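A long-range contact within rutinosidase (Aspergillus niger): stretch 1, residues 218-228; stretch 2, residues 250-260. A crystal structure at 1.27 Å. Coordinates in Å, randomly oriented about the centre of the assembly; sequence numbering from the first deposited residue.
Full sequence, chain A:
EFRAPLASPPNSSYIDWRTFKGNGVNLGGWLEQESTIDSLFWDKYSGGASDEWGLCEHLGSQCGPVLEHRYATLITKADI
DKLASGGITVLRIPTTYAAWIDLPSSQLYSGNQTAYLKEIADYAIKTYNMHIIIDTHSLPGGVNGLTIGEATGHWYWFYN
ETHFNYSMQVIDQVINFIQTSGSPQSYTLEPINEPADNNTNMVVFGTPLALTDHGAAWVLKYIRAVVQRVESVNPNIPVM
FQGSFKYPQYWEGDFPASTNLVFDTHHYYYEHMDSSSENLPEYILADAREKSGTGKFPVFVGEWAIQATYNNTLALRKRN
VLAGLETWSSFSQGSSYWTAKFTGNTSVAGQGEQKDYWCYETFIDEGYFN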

# COMPACT_ATOMS: atom_id res chain seq x y z
N TRP A 218 7.58 21.76 2.47
CA TRP A 218 8.93 22.27 2.17
C TRP A 218 9.29 21.84 0.75
O TRP A 218 9.88 22.60 -0.01
CB TRP A 218 9.95 21.79 3.22
CG TRP A 218 11.22 22.53 3.10
CD1 TRP A 218 12.36 22.12 2.50
CD2 TRP A 218 11.46 23.86 3.56
NE1 TRP A 218 13.32 23.09 2.58
CE2 TRP A 218 12.80 24.17 3.23
CE3 TRP A 218 10.71 24.79 4.28
CZ2 TRP A 218 13.39 25.39 3.53
CZ3 TRP A 218 11.32 25.98 4.59
CH2 TRP A 218 12.63 26.28 4.23
N VAL A 219 9.00 20.58 0.39
CA VAL A 219 9.27 20.14 -0.99
C VAL A 219 8.53 21.06 -1.95
O VAL A 219 9.10 21.43 -3.01
CB VAL A 219 8.86 18.67 -1.18
CG1 VAL A 219 8.91 18.30 -2.65
CG2 VAL A 219 9.76 17.77 -0.33
N LEU A 220 7.25 21.39 -1.69
CA LEU A 220 6.48 22.26 -2.60
C LEU A 220 7.09 23.65 -2.72
O LEU A 220 7.17 24.19 -3.81
CB LEU A 220 5.03 22.31 -2.14
CG LEU A 220 4.11 23.18 -2.99
CD1 LEU A 220 4.07 22.67 -4.41
CD2 LEU A 220 2.72 23.19 -2.40
N LYS A 221 7.56 24.21 -1.62
CA LYS A 221 8.25 25.51 -1.64
C LYS A 221 9.43 25.42 -2.61
O LYS A 221 9.67 26.33 -3.41
CB LYS A 221 8.70 25.87 -0.21
CG LYS A 221 9.54 27.12 -0.08
CD LYS A 221 10.14 27.25 1.32
CE LYS A 221 11.24 28.30 1.42
NZ LYS A 221 10.63 29.63 1.20
N TYR A 222 10.20 24.33 -2.51
CA TYR A 222 11.40 24.17 -3.36
C TYR A 222 10.99 24.00 -4.81
O TYR A 222 11.57 24.66 -5.69
CB TYR A 222 12.20 22.96 -2.87
CG TYR A 222 13.34 22.59 -3.75
CD1 TYR A 222 14.42 23.42 -3.93
CD2 TYR A 222 13.34 21.37 -4.45
CE1 TYR A 222 15.49 23.04 -4.72
CE2 TYR A 222 14.40 21.00 -5.27
CZ TYR A 222 15.49 21.83 -5.40
OH TYR A 222 16.56 21.48 -6.15
N ILE A 223 10.04 23.12 -5.10
CA ILE A 223 9.67 22.90 -6.52
C ILE A 223 9.09 24.19 -7.14
O ILE A 223 9.37 24.51 -8.30
CB ILE A 223 8.72 21.72 -6.69
CG1 ILE A 223 9.35 20.41 -6.16
CG2 ILE A 223 8.31 21.61 -8.16
CD1 ILE A 223 10.58 19.97 -6.93
N ARG A 224 8.30 24.90 -6.38
CA ARG A 224 7.77 26.20 -6.88
C ARG A 224 8.94 27.14 -7.17
O ARG A 224 8.89 27.84 -8.20
CB ARG A 224 6.81 26.79 -5.85
CG ARG A 224 5.45 26.15 -5.87
CD ARG A 224 4.53 26.76 -4.83
NE ARG A 224 3.16 26.36 -5.13
CZ ARG A 224 2.17 26.29 -4.26
NH1 ARG A 224 0.97 25.88 -4.67
NH2 ARG A 224 2.34 26.64 -2.98
N ALA A 225 9.94 27.20 -6.31
CA ALA A 225 11.10 28.05 -6.59
C ALA A 225 11.86 27.62 -7.84
O ALA A 225 12.36 28.46 -8.63
CB ALA A 225 12.01 28.12 -5.41
N VAL A 226 12.03 26.30 -8.02
CA VAL A 226 12.73 25.79 -9.21
C VAL A 226 11.92 26.10 -10.49
O VAL A 226 12.49 26.55 -11.46
CB VAL A 226 12.99 24.27 -9.10
CG1 VAL A 226 13.47 23.76 -10.46
CG2 VAL A 226 13.98 24.00 -7.97
N VAL A 227 10.62 25.85 -10.44
CA VAL A 227 9.76 26.14 -11.62
C VAL A 227 9.87 27.64 -11.99
O VAL A 227 10.08 27.97 -13.15
CB VAL A 227 8.31 25.73 -11.36
CG1 VAL A 227 7.39 26.36 -12.39
CG2 VAL A 227 8.21 24.22 -11.31
N GLN A 228 9.83 28.49 -10.99
CA GLN A 228 9.98 29.95 -11.23
C GLN A 228 11.35 30.27 -11.78
O GLN A 228 11.46 31.09 -12.72
CB GLN A 228 9.64 30.69 -9.96
CG GLN A 228 8.15 30.69 -9.78
CD GLN A 228 7.70 31.73 -8.76
OE1 GLN A 228 8.35 32.75 -8.59
NE2 GLN A 228 6.59 31.44 -8.10
N TYR A 250 -1.99 13.76 -5.26
CA TYR A 250 -1.67 14.52 -4.05
C TYR A 250 -1.16 15.89 -4.41
O TYR A 250 -1.40 16.86 -3.64
CB TYR A 250 -0.62 13.78 -3.21
CG TYR A 250 -0.17 14.47 -1.96
CD1 TYR A 250 -0.80 14.25 -0.76
CD2 TYR A 250 0.98 15.27 -1.94
CE1 TYR A 250 -0.38 14.88 0.40
CE2 TYR A 250 1.43 15.85 -0.79
CZ TYR A 250 0.73 15.71 0.38
OH TYR A 250 1.23 16.29 1.48
N TRP A 251 -0.37 16.00 -5.49
CA TRP A 251 0.32 17.25 -5.84
C TRP A 251 -0.42 18.04 -6.92
O TRP A 251 -0.08 19.18 -7.15
CB TRP A 251 1.74 16.95 -6.37
CG TRP A 251 2.62 16.15 -5.46
CD1 TRP A 251 2.98 14.84 -5.57
CD2 TRP A 251 3.39 16.67 -4.37
NE1 TRP A 251 3.87 14.50 -4.57
CE2 TRP A 251 4.15 15.62 -3.84
CE3 TRP A 251 3.43 17.94 -3.76
CZ2 TRP A 251 5.00 15.79 -2.75
CZ3 TRP A 251 4.29 18.10 -2.69
CH2 TRP A 251 5.05 17.05 -2.20
N GLU A 252 -1.33 17.41 -7.63
CA GLU A 252 -2.02 18.02 -8.82
C GLU A 252 -2.61 19.41 -8.55
O GLU A 252 -2.43 20.29 -9.45
CB GLU A 252 -3.16 17.11 -9.31
CG GLU A 252 -2.63 16.01 -10.16
CD GLU A 252 -3.73 15.07 -10.64
OE1 GLU A 252 -4.90 15.40 -10.46
OE2 GLU A 252 -3.37 14.08 -11.25
N GLY A 253 -3.28 19.56 -7.41
CA GLY A 253 -3.95 20.80 -7.04
C GLY A 253 -2.97 21.89 -6.76
O GLY A 253 -3.40 23.07 -6.66
N ASP A 254 -1.67 21.64 -6.66
CA ASP A 254 -0.69 22.67 -6.26
C ASP A 254 -0.10 23.45 -7.43
O ASP A 254 0.64 24.40 -7.19
CB ASP A 254 0.49 22.02 -5.51
CG ASP A 254 0.09 21.42 -4.18
OD1 ASP A 254 -0.80 22.02 -3.49
OD2 ASP A 254 0.69 20.38 -3.80
N PHE A 255 -0.37 23.05 -8.69
CA PHE A 255 0.17 23.68 -9.88
C PHE A 255 -0.94 23.91 -10.89
O PHE A 255 -1.76 23.04 -11.12
CB PHE A 255 1.22 22.78 -10.54
CG PHE A 255 2.33 22.40 -9.60
CD1 PHE A 255 2.24 21.25 -8.86
CD2 PHE A 255 3.46 23.19 -9.50
CE1 PHE A 255 3.27 20.91 -7.99
CE2 PHE A 255 4.49 22.82 -8.67
CZ PHE A 255 4.38 21.69 -7.92
N PRO A 256 -0.97 25.10 -11.53
CA PRO A 256 -1.86 25.32 -12.67
C PRO A 256 -1.49 24.40 -13.83
O PRO A 256 -0.32 24.13 -14.03
CB PRO A 256 -1.69 26.79 -13.09
CG PRO A 256 -0.50 27.25 -12.32
CD PRO A 256 -0.23 26.30 -11.16
N ALA A 257 -2.49 23.92 -14.56
CA ALA A 257 -2.28 22.99 -15.69
C ALA A 257 -1.34 23.57 -16.74
O ALA A 257 -0.68 22.79 -17.48
CB ALA A 257 -3.61 22.65 -16.33
N SER A 258 -1.22 24.91 -16.86
CA SER A 258 -0.29 25.54 -17.82
C SER A 258 1.20 25.34 -17.47
O SER A 258 2.06 25.62 -18.32
CB SER A 258 -0.62 27.04 -17.93
OG SER A 258 -0.43 27.68 -16.70
N THR A 259 1.50 24.91 -16.25
CA THR A 259 2.90 24.69 -15.82
C THR A 259 3.56 23.64 -16.70
O THR A 259 2.95 22.61 -16.92
CB THR A 259 2.99 24.28 -14.36
OG1 THR A 259 2.16 25.13 -13.51
CG2 THR A 259 4.41 24.36 -13.84
N ASN A 260 4.78 23.91 -17.14
CA ASN A 260 5.56 22.96 -17.99
C ASN A 260 6.16 21.92 -17.05
O ASN A 260 7.37 21.98 -16.77
CB ASN A 260 6.57 23.69 -18.84
CG ASN A 260 7.17 22.83 -19.93
OD1 ASN A 260 6.73 21.66 -20.09
ND2 ASN A 260 8.14 23.35 -20.65
O HOH W 1 2.38 26.36 -7.97
O HOH W 2 -1.14 24.82 -3.11

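Residues 218-228 form helix. Residues 250-260 begin in a weakly bonded helix and continue as loop, with type I turns at E252-F255 and P256-T259. One side of the helix, V219, L220, I223, R224 and V227, meets this chain. The contact buries 373 Å² in all.

L220 is central. Its CA-to-CB bond points toward the second stretch. With its t, p rotamer, CD1 of L220 reaches CZ of F255 at 3.7 Å, while both methyls pack against D254: CD2 of L220 is 3.6 Å from CG of D254. CB of L220 approaches the edge of the W251 ring, 4.3 Å from CZ3. A branched aliphatic side chain suits a place with three neighbours.

F255 and W251 both leave their backbone sideways. Both have chi1 in the m well, at -56°, and in both the end of the ring comes nearer to the helix. Chi2 is 91° in F255 and 105° in W251, so each ring stands roughly perpendicular to its CA-CB-CG plane. F255 places CZ 3.9 Å from CG2 of I223. I223 is m, m: CG2 faces the ring, while CD1 leads away from the second stretch. W251 reaches V219, with CH2 4.1 Å from CG1. Its indole NE1 is hydrogen-bonded elsewhere in the structure, so the buried ring leaves no polar atom unsatisfied.

R224 makes the one direct hydrogen bond between the stretches. NH1 of R224 donates to the backbone O of D254 at 2.9 Å, with an N-H...O angle of 156°. The side chain starts sideways, with chi1 m at -78°, then extends through chi2 and chi3, both t. This carries the guanidinium to D254, whose carbonyl oxygen lies at its edge, near its plane. The aliphatic part passes F255: CG of R224 is 4.5 Å from CE2 of F255.

Water 1 accepts from NE of R224 and donates to O of D254; water 2 accepts from NH1 and donates to OD1. The CA-to-CB bond of D254 points toward the helix, and chi1 is m, but its OD1 is 4.4 Å from NH1 of R224 and well out of the guanidinium plane. The charges are near each other without forming a salt bridge; the second water bridges them.

V227 and T259 extend the contact along the helix. CG1 of V227 lies 3.9 Å from CG2 of T259. With chi1 at -46° (m), T259 turns its methyl to the valine, while OG1 donates to O of P256 at 2.7 Å.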